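Local coordinates for Lmo2470 protein (Listeria monocytogenes EGD-e, PDB 5HL3), which is an internalin with leucine-rich repeats that interacts with the host protein afadin and facilitates crossing of basement membranes by the bacterium, at residues A[156-161]-A[178-183]; A[128-133]-A[151-156]; A[69-74]-A[93-98]; A[49-54]-A[75-80]. All coordinates share one frame; numbering follows the deposited sequence.

Overall arrangement
All four contacts join neighbouring strands, or the loops beside them, along one ten-stranded parallel sheet, which carries the leucine-rich repeats. Contact 4 pairs the first two strands of this sheet, and contact 3 joins the loops that lead into the second and third strands; their centres are about 12 Å apart and L98 packs on T75. Contact 2 lies further along, its centre about 16 Å from that of contact 4. It shares M156 with contact 1, about 11 Å away between centres, and the hydroxyls of S154 (contact 2) and S178 (contact 1) meet. Contacts 1 and 3 stand about 33 Å apart, centre to centre, each holding a calcium ligand, L157 and N73.

Contact 1: residues A[156-161]-A[178-183]. With CA (calcium ion), chain E.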
loop_
_atom_site.group_PDB
_atom_site.type_symbol
_atom_site.label_atom_id
_atom_site.label_comp_id
_atom_site.label_asym_id
_atom_site.label_seq_id
_atom_site.Cartn_x
_atom_site.Cartn_y
_atom_site.Cartn_z
HETATM N N MSE A 156 -7.627 -3.687 0.321
HETATM C CA MSE A 156 -8.302 -4.959 0.554
HETATM C C MSE A 156 -8.751 -5.147 1.977
HETATM O O MSE A 156 -9.144 -6.244 2.348
HETATM C CB MSE A 156 -7.385 -6.149 0.177
HETATM C CG MSE A 156 -6.931 -6.111 -1.293
HETATM SE SE MSE A 156 -6.027 -7.763 -1.819
HETATM C CE MSE A 156 -7.617 -8.865 -2.024
ATOM N N LEU A 157 -8.746 -4.069 2.775
ATOM C CA LEU A 157 -9.058 -4.132 4.218
ATOM C C LEU A 157 -8.204 -5.171 4.979
ATOM O O LEU A 157 -8.711 -5.921 5.824
ATOM C CB LEU A 157 -10.550 -4.299 4.439
ATOM C CG LEU A 157 -11.363 -3.062 4.024
ATOM C CD1 LEU A 157 -12.826 -3.425 4.079
ATOM C CD2 LEU A 157 -11.085 -1.870 4.894
ATOM N N ILE A 158 -6.904 -5.185 4.679
ATOM C CA ILE A 158 -6.001 -6.092 5.347
ATOM C C ILE A 158 -5.531 -5.467 6.664
ATOM O O ILE A 158 -5.075 -4.326 6.683
ATOM C CB ILE A 158 -4.805 -6.421 4.447
ATOM C CG1 ILE A 158 -5.319 -7.202 3.233
ATOM C CG2 ILE A 158 -3.771 -7.270 5.210
ATOM C CD1 ILE A 158 -4.332 -7.340 2.099
ATOM N N THR A 159 -5.670 -6.228 7.753
ATOM C CA THR A 159 -5.162 -5.846 9.083
ATOM C C THR A 159 -3.910 -6.671 9.384
ATOM O O THR A 159 -3.623 -7.682 8.713
ATOM C CB THR A 159 -6.239 -5.972 10.178
ATOM O OG1 THR A 159 -6.908 -7.234 10.041
ATOM C CG2 THR A 159 -7.259 -4.837 10.023
ATOM N N SER A 160 -3.153 -6.267 10.399
ATOM C CA SER A 160 -1.857 -6.902 10.670
ATOM C C SER A 160 -1.953 -8.383 11.083
ATOM O O SER A 160 -1.041 -9.164 10.806
ATOM C CB SER A 160 -1.067 -6.071 11.679
ATOM O OG SER A 160 -0.804 -4.791 11.135
ATOM N N ASP A 161 -3.080 -8.778 11.662
ATOM C CA ASP A 161 -3.292 -10.179 12.019
ATOM C C ASP A 161 -3.486 -11.088 10.783
ATOM O O ASP A 161 -3.478 -12.303 10.901
ATOM C CB ASP A 161 -4.508 -10.318 12.957
ATOM C CG ASP A 161 -5.810 -9.834 12.300
ATOM O OD1 ASP A 161 -5.827 -8.705 11.826
ATOM O OD2 ASP A 161 -6.825 -10.569 12.219
ATOM N N SER A 178 -0.535 -1.088 0.043
ATOM C CA SER A 178 -1.038 0.260 0.280
ATOM C C SER A 178 -2.547 0.232 0.522
ATOM O O SER A 178 -3.233 -0.673 0.110
ATOM C CB SER A 178 -0.702 1.182 -0.876
ATOM O OG SER A 178 -1.241 0.689 -2.098
ATOM N N SER A 179 -3.059 1.296 1.129
ATOM C CA SER A 179 -4.490 1.470 1.354
ATOM C C SER A 179 -5.130 0.319 2.085
ATOM O O SER A 179 -6.231 -0.107 1.733
ATOM C CB SER A 179 -5.234 1.752 0.019
ATOM O OG SER A 179 -4.876 3.046 -0.447
ATOM N N ASN A 180 -4.503 -0.120 3.166
ATOM C CA ASN A 180 -5.051 -1.165 4.047
ATOM C C ASN A 180 -5.168 -0.604 5.451
ATOM O O ASN A 180 -5.191 0.608 5.621
ATOM C CB ASN A 180 -4.226 -2.461 3.914
ATOM C CG ASN A 180 -4.549 -3.220 2.649
ATOM O OD1 ASN A 180 -5.704 -3.621 2.447
ATOM N ND2 ASN A 180 -3.559 -3.406 1.797
ATOM N N GLN A 181 -5.308 -1.485 6.442
ATOM C CA GLN A 181 -5.493 -1.069 7.843
ATOM C C GLN A 181 -4.383 -1.667 8.709
ATOM O O GLN A 181 -4.612 -2.044 9.857
ATOM C CB GLN A 181 -6.893 -1.489 8.337
ATOM C CG GLN A 181 -7.987 -0.771 7.553
ATOM C CD GLN A 181 -9.418 -0.816 8.122
ATOM O OE1 GLN A 181 -10.335 -0.225 7.520
ATOM N NE2 GLN A 181 -9.614 -1.457 9.245
ATOM N N LEU A 182 -3.173 -1.724 8.183
ATOM C CA LEU A 182 -2.053 -2.283 8.950
ATOM C C LEU A 182 -1.646 -1.320 10.049
ATOM O O LEU A 182 -1.403 -0.139 9.801
ATOM C CB LEU A 182 -0.864 -2.530 8.030
ATOM C CG LEU A 182 -1.079 -3.566 6.923
ATOM C CD1 LEU A 182 0.077 -3.507 5.949
ATOM C CD2 LEU A 182 -1.228 -4.968 7.512
ATOM N N THR A 183 -1.545 -1.848 11.255
ATOM C CA THR A 183 -1.069 -1.097 12.426
ATOM C C THR A 183 0.391 -1.422 12.727
ATOM O O THR A 183 1.110 -0.586 13.296
ATOM C CB THR A 183 -1.930 -1.367 13.675
ATOM O OG1 THR A 183 -2.093 -2.782 13.837
ATOM C CG2 THR A 183 -3.290 -0.715 13.527
HETATM CA CA CA E . -9.537 -8.035 6.641
HETATM O O HOH W 1 -10.224 -7.784 4.419
HETATM O O HOH W 2 -8.456 -1.253 2.665
HETATM O O HOH W 3 -9.452 -6.902 8.743
HETATM O O HOH W 4 -3.977 -3.905 11.877
HETATM O O HOH W 5 -11.771 -8.181 7.169
HETATM O O HOH W 6 -10.010 -10.285 5.871
#
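From M156 to S160 and from S179 to T183 the two backbones run the same way, 15° apart end to end, with L157 beside N180 and T159 beside L182. Both are the bend that follows the short strand in consecutive leucine-rich repeats, and N180 is the asparagine of the repeat consensus. Its CB points toward 156-161, and with CG anti to the carbonyl carbon (chi1 -77°) OD1 takes two backbone N-H groups from opposite faces of the amide plane: M156 N lies 2.9 Å from N180 OD1, and I158 N lies 3.0 Å from that same oxygen. The second bond is nearly straight (169°) although its donor stands well above the carbonyl plane. N180 ND2 donates to the carbonyls of M153 and L177, so the buried amide is satisfied at both ends. L157 N turns instead to a water shared with S179 O.

Going the other way, Q181 N donates to I158 O at 2.9 Å. Beside this bond, on the buried side, I158 and L182 lie alongside each other, CG2 of I158 4.1 Å from CD2 of L182. L157 O binds the calcium ion at 2.4 Å, together with four waters and E162; one of those waters donates to T159 OG1, which in turn donates to D161 OD1. S160 OG accepts from T183 N at 3.0 Å, while a further bond joins that hydroxyl to T184 O.

Contact 2: residues A[128-133]-A[151-156]; sequences ITMSGN and LYMSEM
Parallel strand pairing between neighbouring leucine-rich repeats joins I128 to L151 and T129 to Y152, and continues into the turns beyond. Y152 N donates to I128 O at 2.9 Å, almost straight (178°), and M130 N returns a bond to Y152 O. On the side-chain face of T129 and Y152, the threonine OG1 lies 3.5 Å from CD2 of the tyrosine ring. Past the strands a type II turn runs from M130 to N133. S131 OG, anti to its own carbonyl carbon (chi1 -58°), reaches across to accept S154 N at 3.0 Å, and G132 N donates to S154 O at 2.8 Å with a weak second bond to E155 O.

N133 fills the consensus asparagine position, its ND2 shared between M130 O and A104 O. The matching place in the next repeat holds selenomethionine M156, whose CG presses to 3.1 Å from N133 O while its CE, beyond the bend at selenium, sits 3.6 Å from M130 CB. A water bridges G132 O and E155 OE1. The pair lies inside the sheet: T129 bonds through its backbone to L101 and F103 on strand 100-103, and L151 does likewise to T174 and D176 on strand 174-176.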
loop_
_atom_site.group_PDB
_atom_site.type_symbol
_atom_site.label_atom_id
_atom_site.label_comp_id
_atom_site.label_asym_id
_atom_site.label_seq_id
_atom_site.Cartn_x
_atom_site.Cartn_y
_atom_site.Cartn_z
ATOM N N ILE A 128 0.668 -12.085 -8.563
ATOM C CA ILE A 128 -0.747 -12.118 -8.174
ATOM C C ILE A 128 -1.198 -10.686 -7.891
ATOM O O ILE A 128 -0.539 -9.971 -7.155
ATOM C CB ILE A 128 -1.000 -12.993 -6.951
ATOM C CG1 ILE A 128 -0.631 -14.471 -7.247
ATOM C CG2 ILE A 128 -2.458 -12.843 -6.506
ATOM C CD1 ILE A 128 -0.747 -15.358 -6.034
ATOM N N THR A 129 -2.309 -10.280 -8.501
ATOM C CA THR A 129 -2.919 -8.954 -8.295
ATOM C C THR A 129 -4.381 -9.100 -7.929
ATOM O O THR A 129 -5.151 -9.696 -8.688
ATOM C CB THR A 129 -2.854 -8.089 -9.557
ATOM O OG1 THR A 129 -1.498 -7.952 -9.988
ATOM C CG2 THR A 129 -3.431 -6.690 -9.326
HETATM N N MSE A 130 -4.755 -8.547 -6.772
HETATM C CA MSE A 130 -6.161 -8.616 -6.309
HETATM C C MSE A 130 -6.617 -7.289 -5.749
HETATM O O MSE A 130 -7.707 -7.195 -5.172
HETATM C CB MSE A 130 -6.278 -9.664 -5.229
HETATM C CG MSE A 130 -5.963 -11.079 -5.747
HETATM SE SE MSE A 130 -5.891 -12.418 -4.321
HETATM C CE MSE A 130 -7.714 -12.667 -4.238
ATOM N N SER A 131 -5.825 -6.251 -5.951
ATOM C CA SER A 131 -6.106 -4.916 -5.402
ATOM C C SER A 131 -7.520 -4.407 -5.659
ATOM O O SER A 131 -8.072 -4.524 -6.745
ATOM C CB SER A 131 -5.136 -3.918 -5.979
ATOM O OG SER A 131 -3.799 -4.310 -5.694
ATOM N N GLY A 132 -8.093 -3.810 -4.607
ATOM C CA GLY A 132 -9.434 -3.164 -4.668
ATOM C C GLY A 132 -10.562 -4.029 -4.165
ATOM O O GLY A 132 -11.672 -3.576 -4.042
ATOM N N ASN A 133 -10.264 -5.284 -3.884
ATOM C CA ASN A 133 -11.256 -6.255 -3.448
ATOM C C ASN A 133 -11.051 -6.599 -1.977
ATOM O O ASN A 133 -9.916 -6.725 -1.511
ATOM C CB ASN A 133 -11.133 -7.470 -4.356
ATOM C CG ASN A 133 -11.390 -7.110 -5.813
ATOM O OD1 ASN A 133 -12.496 -6.745 -6.165
ATOM N ND2 ASN A 133 -10.357 -7.169 -6.652
ATOM N N LEU A 151 3.485 -9.248 -5.545
ATOM C CA LEU A 151 2.219 -9.425 -4.863
ATOM C C LEU A 151 1.552 -8.054 -4.697
ATOM O O LEU A 151 2.066 -7.206 -3.947
ATOM C CB LEU A 151 2.461 -10.135 -3.535
ATOM C CG LEU A 151 1.267 -10.557 -2.727
ATOM C CD1 LEU A 151 0.310 -11.430 -3.525
ATOM C CD2 LEU A 151 1.750 -11.281 -1.473
ATOM N N TYR A 152 0.452 -7.831 -5.421
ATOM C CA TYR A 152 -0.286 -6.558 -5.421
ATOM C C TYR A 152 -1.583 -6.773 -4.662
ATOM O O TYR A 152 -2.523 -7.422 -5.181
ATOM C CB TYR A 152 -0.525 -6.097 -6.841
ATOM C CG TYR A 152 0.757 -5.761 -7.578
ATOM C CD1 TYR A 152 1.394 -4.542 -7.397
ATOM C CD2 TYR A 152 1.335 -6.673 -8.488
ATOM C CE1 TYR A 152 2.563 -4.260 -8.080
ATOM C CE2 TYR A 152 2.490 -6.364 -9.161
ATOM C CZ TYR A 152 3.103 -5.175 -8.949
ATOM O OH TYR A 152 4.303 -4.903 -9.640
HETATM N N MSE A 153 -1.665 -6.197 -3.453
HETATM C CA MSE A 153 -2.777 -6.420 -2.531
HETATM C C MSE A 153 -3.182 -5.103 -1.895
HETATM O O MSE A 153 -3.357 -5.014 -0.682
HETATM C CB MSE A 153 -2.361 -7.433 -1.470
HETATM C CG MSE A 153 -1.819 -8.751 -2.035
HETATM SE SE MSE A 153 -3.190 -9.910 -2.836
HETATM C CE MSE A 153 -3.835 -10.627 -1.141
ATOM N N SER A 154 -3.334 -4.076 -2.706
ATOM C CA SER A 154 -3.703 -2.731 -2.228
ATOM C C SER A 154 -5.212 -2.621 -2.045
ATOM O O SER A 154 -5.965 -3.189 -2.846
ATOM C CB SER A 154 -3.238 -1.704 -3.252
ATOM O OG SER A 154 -3.629 -0.406 -2.869
ATOM N N GLU A 155 -5.663 -1.902 -1.014
ATOM C CA GLU A 155 -7.112 -1.635 -0.810
ATOM C C GLU A 155 -7.911 -2.922 -0.723
ATOM O O GLU A 155 -8.814 -3.186 -1.532
ATOM C CB GLU A 155 -7.693 -0.700 -1.880
ATOM C CG GLU A 155 -9.011 -0.104 -1.405
ATOM C CD GLU A 155 -9.651 0.814 -2.379
ATOM O OE1 GLU A 155 -9.858 0.432 -3.542
ATOM O OE2 GLU A 155 -10.023 1.931 -1.963
HETATM N N MSE A 156 -7.627 -3.687 0.321
HETATM C CA MSE A 156 -8.302 -4.959 0.554
HETATM C C MSE A 156 -8.751 -5.147 1.977
HETATM O O MSE A 156 -9.144 -6.244 2.348
HETATM C CB MSE A 156 -7.385 -6.149 0.177
HETATM C CG MSE A 156 -6.931 -6.111 -1.293
HETATM SE SE MSE A 156 -6.027 -7.763 -1.819
HETATM C CE MSE A 156 -7.617 -8.865 -2.024
HETATM O O HOH W 7 -12.059 -0.999 -4.529
#

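Contact 3: residues A[69-74]-A[93-98]; sequences AMFNNV and TTIPHL. With CA (calcium ion), chain I.
F71 runs alongside I95, its CB and ring edge against T94 O. That CB lies 3.3 Å from T94 O, the same oxygen that accepts F71 N at 2.9 Å in the plane of its carbonyl. CG, anti to the F71 carbonyl carbon (chi1 -61°), follows at 3.9 Å from T94 O; the ring turns its CD2 edge to that oxygen, which lies in the ring plane, and CD2 then meets I95 CG1 at 4.1 Å. The rest of the ring packs among L45, L48 and L51. From segment 93-98 T94 answers: its CB sits 3.0 Å from A69 O, its OG1 bonds to L66 O, and its methyl faces CE of selenomethionine M70.

These are the loops that feed strands 76-79 and 100-103 of the leucine-rich-repeat sheet, stacked on one another close to helix 42-46 of the internalin N-terminal region. A type I turn from I95 to L98 carries the second loop into its strand. Between the two loops, V74 CG1 touches I95 CG2 at 3.6 Å, and a single water ties the backbones together, donating to F71 O and V74 O and accepting from H97 N. H97 lays its CD2 edge 3.3 Å from N72 O, while its ND1 bonds to E124. N72 O also accepts from a water bound to the calcium ion, which N73 OD1 ligates directly at 2.3 Å.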
loop_
_atom_site.group_PDB
_atom_site.type_symbol
_atom_site.label_atom_id
_atom_site.label_comp_id
_atom_site.label_asym_id
_atom_site.label_seq_id
_atom_site.Cartn_x
_atom_site.Cartn_y
_atom_site.Cartn_z
ATOM N N ALA A 69 -10.938 -29.195 -18.908
ATOM C CA ALA A 69 -10.117 -29.009 -20.113
ATOM C C ALA A 69 -8.666 -28.795 -19.723
ATOM O O ALA A 69 -8.385 -28.141 -18.719
ATOM C CB ALA A 69 -10.612 -27.806 -20.923
HETATM N N MSE A 70 -7.751 -29.344 -20.511
HETATM C CA MSE A 70 -6.318 -29.178 -20.277
HETATM C C MSE A 70 -5.787 -27.974 -21.011
HETATM O O MSE A 70 -5.893 -27.914 -22.236
HETATM C CB MSE A 70 -5.580 -30.439 -20.723
HETATM C CG MSE A 70 -4.071 -30.366 -20.452
HETATM SE SE MSE A 70 -3.551 -30.095 -18.581
HETATM C CE MSE A 70 -4.227 -31.794 -17.949
ATOM N N PHE A 71 -5.217 -27.028 -20.261
ATOM C CA PHE A 71 -4.621 -25.800 -20.800
ATOM C C PHE A 71 -3.092 -25.915 -20.688
ATOM O O PHE A 71 -2.481 -25.466 -19.715
ATOM C CB PHE A 71 -5.141 -24.585 -20.029
ATOM C CG PHE A 71 -6.636 -24.407 -20.124
ATOM C CD1 PHE A 71 -7.205 -23.819 -21.227
ATOM C CD2 PHE A 71 -7.475 -24.851 -19.099
ATOM C CE1 PHE A 71 -8.572 -23.654 -21.322
ATOM C CE2 PHE A 71 -8.847 -24.682 -19.187
ATOM C CZ PHE A 71 -9.396 -24.086 -20.317
ATOM N N ASN A 72 -2.499 -26.517 -21.699
ATOM C CA ASN A 72 -1.085 -26.815 -21.696
ATOM C C ASN A 72 -0.197 -25.602 -21.805
ATOM O O ASN A 72 0.931 -25.638 -21.304
ATOM C CB ASN A 72 -0.757 -27.767 -22.850
ATOM C CG ASN A 72 -1.286 -29.169 -22.629
ATOM O OD1 ASN A 72 -0.983 -29.785 -21.588
ATOM N ND2 ASN A 72 -2.062 -29.684 -23.580
ATOM N N ASN A 73 -0.691 -24.523 -22.431
ATOM C CA ASN A 73 0.145 -23.349 -22.736
ATOM C C ASN A 73 -0.336 -22.042 -22.127
ATOM O O ASN A 73 0.247 -20.990 -22.368
ATOM C CB ASN A 73 0.275 -23.207 -24.249
ATOM C CG ASN A 73 0.983 -24.388 -24.852
ATOM O OD1 ASN A 73 2.052 -24.788 -24.366
ATOM N ND2 ASN A 73 0.422 -24.936 -25.908
ATOM N N VAL A 74 -1.381 -22.105 -21.307
ATOM C CA VAL A 74 -1.880 -20.882 -20.651
ATOM C C VAL A 74 -0.942 -20.450 -19.525
ATOM O O VAL A 74 -0.608 -21.229 -18.623
ATOM C CB VAL A 74 -3.302 -21.099 -20.111
ATOM C CG1 VAL A 74 -3.716 -20.013 -19.124
ATOM C CG2 VAL A 74 -4.297 -21.135 -21.280
ATOM N N THR A 93 -6.036 -28.411 -11.519
ATOM C CA THR A 93 -4.826 -29.071 -11.979
ATOM C C THR A 93 -4.534 -28.907 -13.468
ATOM O O THR A 93 -3.536 -29.426 -13.944
ATOM C CB THR A 93 -4.926 -30.592 -11.716
ATOM O OG1 THR A 93 -6.050 -31.111 -12.413
ATOM C CG2 THR A 93 -5.021 -30.886 -10.208
ATOM N N THR A 94 -5.381 -28.178 -14.189
ATOM C CA THR A 94 -5.282 -28.115 -15.648
ATOM C C THR A 94 -4.696 -26.826 -16.209
ATOM O O THR A 94 -4.816 -26.573 -17.394
ATOM C CB THR A 94 -6.673 -28.347 -16.277
ATOM O OG1 THR A 94 -7.586 -27.390 -15.753
ATOM C CG2 THR A 94 -7.183 -29.775 -15.962
ATOM N N ILE A 95 -4.049 -26.014 -15.376
ATOM C CA ILE A 95 -3.313 -24.817 -15.858
ATOM C C ILE A 95 -1.924 -24.888 -15.200
ATOM O O ILE A 95 -1.520 -24.006 -14.419
ATOM C CB ILE A 95 -4.012 -23.491 -15.527
ATOM C CG1 ILE A 95 -5.531 -23.590 -15.764
ATOM C CG2 ILE A 95 -3.404 -22.379 -16.391
ATOM C CD1 ILE A 95 -6.273 -22.331 -15.342
ATOM N N PRO A 96 -1.157 -25.934 -15.520
ATOM C CA PRO A 96 0.095 -26.181 -14.816
ATOM C C PRO A 96 1.154 -25.104 -14.967
ATOM O O PRO A 96 2.016 -24.964 -14.065
ATOM C CB PRO A 96 0.589 -27.487 -15.442
ATOM C CG PRO A 96 -0.094 -27.583 -16.762
ATOM C CD PRO A 96 -1.442 -27.000 -16.502
ATOM N N HIS A 97 1.083 -24.318 -16.037
ATOM C CA HIS A 97 2.108 -23.300 -16.299
ATOM C C HIS A 97 1.634 -21.878 -16.023
ATOM O O HIS A 97 2.243 -20.925 -16.478
ATOM C CB HIS A 97 2.664 -23.504 -17.710
ATOM C CG HIS A 97 3.192 -24.889 -17.895
ATOM N ND1 HIS A 97 4.282 -25.355 -17.203
ATOM C CD2 HIS A 97 2.716 -25.948 -18.593
ATOM C CE1 HIS A 97 4.489 -26.622 -17.501
ATOM N NE2 HIS A 97 3.554 -27.012 -18.353
ATOM N N LEU A 98 0.577 -21.749 -15.226
ATOM C CA LEU A 98 0.098 -20.440 -14.836
ATOM C C LEU A 98 1.196 -19.613 -14.145
ATOM O O LEU A 98 1.859 -20.092 -13.215
ATOM C CB LEU A 98 -1.094 -20.590 -13.896
ATOM C CG LEU A 98 -1.838 -19.287 -13.565
ATOM C CD1 LEU A 98 -2.301 -18.511 -14.800
ATOM C CD2 LEU A 98 -3.009 -19.583 -12.656
HETATM CA CA CA I . 4.229 -25.002 -23.743
HETATM O O HOH W 8 -0.695 -23.961 -18.210
HETATM O O HOH W 9 3.506 -24.624 -21.579
HETATM O O HOH W 10 3.379 -27.198 -23.846
HETATM O O HOH W 11 3.897 -22.686 -24.619
#

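Contact 4: residues A[49-54]-A[75-80]; sequences TGLGFE and TDVSIM
T49 O accepts T75 N at 2.9 Å, a bond close to straight (172°) even though the donor comes from above the carbonyl plane. The T75 hydroxyl also stands near that oxygen, at most a weak addition. From here the partners alternate: L51 N gives to D76 O, S78 N to L51 O at 2.9 Å, F53 N to S78 O, and M80 N to F53 O.

Strands 50-53 and 76-79 run parallel, 9° apart, in a beta-alpha-beta unit with helix 60-63 in the connection that joins them, and they open the parallel sheet of the leucine-rich repeats. L51 and F53 share one face with V77 and I79. With CG anti to its carbonyl carbon (chi1 -62°), F53 turns its ring edge to V77, CE2 4.3 Å from V77 CG1, and its CD2 is 4.2 Å from I79 CG1. L51 and F53 also pack against helix 21-30, whose N30 and D26 accept the backbone N-H groups of G52 and E54. On the opposite face G50 and G52 have no side chain to set beside D76 and S78; D76 OD1 bonds to T100 OG1 of the next strand and, in one modelled conformer, OD2 accepts S78 OG.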
loop_
_atom_site.group_PDB
_atom_site.type_symbol
_atom_site.label_atom_id
_atom_site.label_comp_id
_atom_site.label_asym_id
_atom_site.label_seq_id
_atom_site.Cartn_x
_atom_site.Cartn_y
_atom_site.Cartn_z
ATOM N N THR A 49 -2.791 -19.073 -24.846
ATOM C CA THR A 49 -1.725 -18.723 -23.910
ATOM C C THR A 49 -2.227 -17.847 -22.763
ATOM O O THR A 49 -1.484 -17.580 -21.819
ATOM C CB THR A 49 -0.548 -18.042 -24.611
ATOM O OG1 THR A 49 -1.017 -16.857 -25.304
ATOM C CG2 THR A 49 0.135 -18.977 -25.552
ATOM N N GLY A 50 -3.479 -17.425 -22.840
ATOM C CA GLY A 50 -4.116 -16.631 -21.780
ATOM C C GLY A 50 -5.593 -16.868 -21.771
ATOM O O GLY A 50 -6.162 -17.283 -22.797
ATOM N N LEU A 51 -6.203 -16.699 -20.599
ATOM C CA LEU A 51 -7.632 -16.801 -20.440
ATOM C C LEU A 51 -8.141 -15.521 -19.798
ATOM O O LEU A 51 -7.644 -15.103 -18.735
ATOM C CB LEU A 51 -8.024 -17.966 -19.543
ATOM C CG LEU A 51 -7.618 -19.353 -20.030
ATOM C CD1 LEU A 51 -7.868 -20.361 -18.949
ATOM C CD2 LEU A 51 -8.328 -19.710 -21.318
ATOM N N GLY A 52 -9.135 -14.913 -20.427
ATOM C CA GLY A 52 -9.827 -13.749 -19.869
ATOM C C GLY A 52 -11.248 -14.110 -19.485
ATOM O O GLY A 52 -11.901 -14.899 -20.171
ATOM N N PHE A 53 -11.745 -13.508 -18.403
ATOM C CA PHE A 53 -13.114 -13.712 -17.943
ATOM C C PHE A 53 -13.776 -12.381 -17.687
ATOM O O PHE A 53 -13.156 -11.461 -17.155
ATOM C CB PHE A 53 -13.151 -14.628 -16.708
ATOM C CG PHE A 53 -12.616 -15.994 -17.007
ATOM C CD1 PHE A 53 -13.364 -16.888 -17.739
ATOM C CD2 PHE A 53 -11.311 -16.346 -16.690
ATOM C CE1 PHE A 53 -12.847 -18.129 -18.126
ATOM C CE2 PHE A 53 -10.792 -17.583 -17.083
ATOM C CZ PHE A 53 -11.566 -18.462 -17.804
ATOM N N GLU A 54 -15.021 -12.260 -18.104
ATOM C CA GLU A 54 -15.735 -10.975 -17.981
ATOM C C GLU A 54 -17.225 -11.095 -17.756
ATOM O O GLU A 54 -17.882 -10.085 -17.546
ATOM C CB GLU A 54 -15.473 -10.131 -19.221
ATOM C CG GLU A 54 -16.059 -10.760 -20.477
ATOM C CD GLU A 54 -15.980 -9.905 -21.736
ATOM O OE1 GLU A 54 -15.271 -8.875 -21.714
ATOM O OE2 GLU A 54 -16.634 -10.325 -22.725
ATOM N N THR A 75 -0.499 -19.199 -19.602
ATOM C CA THR A 75 0.350 -18.625 -18.548
ATOM C C THR A 75 -0.291 -17.455 -17.801
ATOM O O THR A 75 0.255 -17.012 -16.810
ATOM C CB THR A 75 1.688 -18.135 -19.126
ATOM O OG1 THR A 75 1.445 -17.097 -20.104
ATOM C CG2 THR A 75 2.472 -19.281 -19.762
ATOM N N ASP A 76 -1.422 -16.952 -18.287
ATOM C CA ASP A 76 -2.105 -15.805 -17.664
ATOM C C ASP A 76 -3.580 -16.049 -17.516
ATOM O O ASP A 76 -4.229 -16.601 -18.428
ATOM C CB ASP A 76 -1.961 -14.535 -18.506
ATOM C CG ASP A 76 -2.714 -13.327 -17.864
ATOM O OD1 ASP A 76 -2.249 -12.814 -16.839
ATOM O OD2 ASP A 76 -3.833 -12.958 -18.303
ATOM N N VAL A 77 -4.120 -15.636 -16.374
ATOM C CA VAL A 77 -5.563 -15.636 -16.128
ATOM C C VAL A 77 -5.911 -14.219 -15.685
ATOM O O VAL A 77 -5.338 -13.720 -14.730
ATOM C CB VAL A 77 -6.027 -16.672 -15.090
ATOM C CG1 VAL A 77 -7.470 -16.415 -14.657
ATOM C CG2 VAL A 77 -5.926 -18.076 -15.681
ATOM N N SER A 78 -6.822 -13.578 -16.406
ATOM C CA SER A 78 -7.266 -12.238 -16.071
ATOM C C SER A 78 -8.774 -12.238 -15.926
ATOM O O SER A 78 -9.496 -12.639 -16.823
ATOM C CB SER A 78 -6.799 -11.240 -17.126
ATOM O OG SER A 78 -5.391 -11.091 -17.084
ATOM N N ILE A 79 -9.239 -11.804 -14.772
ATOM C CA ILE A 79 -10.679 -11.722 -14.459
ATOM C C ILE A 79 -10.998 -10.229 -14.440
ATOM O O ILE A 79 -10.758 -9.527 -13.440
ATOM C CB ILE A 79 -11.004 -12.460 -13.151
ATOM C CG1 ILE A 79 -10.597 -13.937 -13.314
ATOM C CG2 ILE A 79 -12.503 -12.367 -12.860
ATOM C CD1 ILE A 79 -10.289 -14.682 -12.088
HETATM N N MSE A 80 -11.517 -9.740 -15.561
HETATM C CA MSE A 80 -11.729 -8.312 -15.750
HETATM C C MSE A 80 -13.015 -7.798 -15.196
HETATM O O MSE A 80 -13.107 -6.625 -14.887
HETATM C CB MSE A 80 -11.696 -8.004 -17.252
HETATM C CG MSE A 80 -10.337 -8.379 -17.859
HETATM SE SE MSE A 80 -8.815 -7.356 -17.127
HETATM C CE MSE A 80 -9.362 -5.672 -17.941
#